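Local coordinates for protein ribosome-binding factor A (PDB 2DYJ) that assists late maturation of the 30S ribosomal subunit, binds free 30S subunits and is required for efficient processing of 16S rRNA, at residues 33-37 against 90-94. Numbering follows the deposited sequence.
Sequences VEAVR and WRASP
The carboxylate of Glu34 meets Ser93 and Trp90 where the C-terminal tail folds back over an edge strand, a small example of how one carboxylate can meet a chain end through a shared hydroxyl. The tail follows strand 84-89, on the other side of the three-stranded sheet of this KH-domain protein, and passes strand 44-50 to reach strand 32-38. OE1 of Glu34 lies 2.9 Å from OG of Ser93, close enough for a hydrogen bond, although the hydroxyl also lies 3.2 Å from O of Trp90 and could donate there instead. Glu34 extends from the strand with CG opposite the backbone N (chi1 176°), and a bend at chi2 brings OE2 in plane to the indole edge of Trp90. There OE2 presses on CB of Trp90 at 3.0 Å, CE3 being the nearest ring atom. Carboxylate and indole planes are turned 69° apart, so the pair does not stack. OE2 is also 3.0 Å from O of Trp90; both are acceptors, so this approach is no bond. The same carbonyl receives Ser93 N at 3.2 Å.

Farther along, CD of Arg37 touches CG of Pro94 at 3.7 Å. The arginine chain bends at chi3 (58°), and CD of Pro94 sits over one face of the guanidinium, with CB and CG beside NH1. Ser93 and Pro94 also touch Tyr48 of strand 44-50; Glu34 and Ala35 both lie opposite Tyr48, a classic beta bulge that turns two successive side chains toward the tail.

Were Glu34 shortened to an alanine, the Ser93 hydroxyl would probably lose its partner on the strand, and the tail its polar link there. The contact is thus modest, one hydroxyl between two acceptors plus proline against arginine, and the acceptor pair OE2 and Trp90 O probably adds some electrostatic cost.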
loop_
_atom_site.group_PDB
_atom_site.type_symbol
_atom_site.label_atom_id
_atom_site.label_comp_id
_atom_site.label_asym_id
_atom_site.label_seq_id
_atom_site.Cartn_x
_atom_site.Cartn_y
_atom_site.Cartn_z
ATOM N N VAL A 33 -4.453 -4.534 4.746
ATOM C CA VAL A 33 -3.231 -3.788 4.970
ATOM C C VAL A 33 -3.018 -3.687 6.476
ATOM O O VAL A 33 -3.841 -3.127 7.191
ATOM C CB VAL A 33 -3.343 -2.391 4.357
ATOM C CG1 VAL A 33 -2.086 -1.590 4.670
ATOM C CG2 VAL A 33 -3.548 -2.517 2.844
ATOM N N GLU A 34 -1.915 -4.237 6.961
ATOM C CA GLU A 34 -1.661 -4.213 8.397
ATOM C C GLU A 34 -0.963 -2.941 8.849
ATOM O O GLU A 34 -1.166 -2.477 9.974
ATOM C CB GLU A 34 -0.810 -5.414 8.821
ATOM C CG GLU A 34 -0.435 -5.366 10.308
ATOM C CD GLU A 34 0.944 -5.923 10.589
ATOM O OE1 GLU A 34 1.467 -5.685 11.699
ATOM O OE2 GLU A 34 1.505 -6.598 9.701
ATOM N N ALA A 35 -0.135 -2.370 7.987
ATOM C CA ALA A 35 0.577 -1.160 8.379
ATOM C C ALA A 35 1.354 -0.605 7.200
ATOM O O ALA A 35 1.491 -1.270 6.184
ATOM C CB ALA A 35 1.533 -1.495 9.520
ATOM N N VAL A 36 1.824 0.628 7.335
ATOM C CA VAL A 36 2.653 1.261 6.312
ATOM C C VAL A 36 3.704 2.046 7.063
ATOM O O VAL A 36 3.490 2.447 8.212
ATOM C CB VAL A 36 1.855 2.222 5.383
ATOM C CG1 VAL A 36 0.679 1.470 4.762
ATOM C CG2 VAL A 36 1.366 3.456 6.158
ATOM N N ARG A 37 4.848 2.250 6.428
ATOM C CA ARG A 37 5.924 3.015 7.034
ATOM C C ARG A 37 6.562 3.814 5.908
ATOM O O ARG A 37 6.964 3.249 4.893
ATOM C CB ARG A 37 6.942 2.070 7.667
ATOM C CG ARG A 37 8.125 2.772 8.314
ATOM C CD ARG A 37 9.216 1.761 8.642
ATOM N NE ARG A 37 9.653 1.056 7.436
ATOM C CZ ARG A 37 10.512 0.042 7.427
ATOM N NH1 ARG A 37 11.037 -0.398 8.566
ATOM N NH2 ARG A 37 10.844 -0.534 6.274
ATOM N N TRP A 90 3.057 -9.122 5.997
ATOM C CA TRP A 90 2.785 -8.540 7.312
ATOM C C TRP A 90 3.806 -8.898 8.373
ATOM O O TRP A 90 4.010 -8.142 9.318
ATOM C CB TRP A 90 1.395 -8.937 7.836
ATOM C CG TRP A 90 1.298 -10.358 8.352
ATOM C CD1 TRP A 90 1.063 -11.484 7.612
ATOM C CD2 TRP A 90 1.443 -10.800 9.718
ATOM N NE1 TRP A 90 1.050 -12.594 8.428
ATOM C CE2 TRP A 90 1.281 -12.205 9.722
ATOM C CE3 TRP A 90 1.690 -10.142 10.936
ATOM C CZ2 TRP A 90 1.359 -12.971 10.900
ATOM C CZ3 TRP A 90 1.767 -10.906 12.112
ATOM C CH2 TRP A 90 1.602 -12.304 12.079
ATOM N N ARG A 91 4.449 -10.046 8.236
ATOM C CA ARG A 91 5.431 -10.436 9.238
ATOM C C ARG A 91 6.617 -9.475 9.268
ATOM O O ARG A 91 7.305 -9.342 10.280
ATOM C CB ARG A 91 5.907 -11.860 8.982
ATOM C CG ARG A 91 6.599 -12.066 7.657
ATOM C CD ARG A 91 7.222 -13.471 7.574
ATOM N NE ARG A 91 7.958 -13.633 6.326
ATOM C CZ ARG A 91 7.393 -13.907 5.155
ATOM N NH1 ARG A 91 6.082 -14.069 5.071
ATOM N NH2 ARG A 91 8.140 -13.986 4.065
ATOM N N ALA A 92 6.834 -8.768 8.167
ATOM C CA ALA A 92 7.942 -7.839 8.083
ATOM C C ALA A 92 7.713 -6.437 8.673
ATOM O O ALA A 92 8.647 -5.645 8.731
ATOM C CB ALA A 92 8.394 -7.725 6.621
ATOM N N SER A 93 6.507 -6.115 9.131
ATOM C CA SER A 93 6.289 -4.766 9.665
ATOM C C SER A 93 7.120 -4.453 10.920
ATOM O O SER A 93 7.228 -5.274 11.841
ATOM C CB SER A 93 4.796 -4.509 9.936
ATOM O OG SER A 93 4.260 -5.411 10.885
ATOM N N PRO A 94 7.716 -3.244 10.964
ATOM C CA PRO A 94 8.554 -2.762 12.070
ATOM C C PRO A 94 7.857 -2.698 13.432
ATOM O O PRO A 94 8.390 -3.311 14.387
ATOM C CB PRO A 94 9.012 -1.390 11.572
ATOM C CG PRO A 94 7.856 -0.933 10.735
ATOM C CD PRO A 94 7.515 -2.179 9.960
#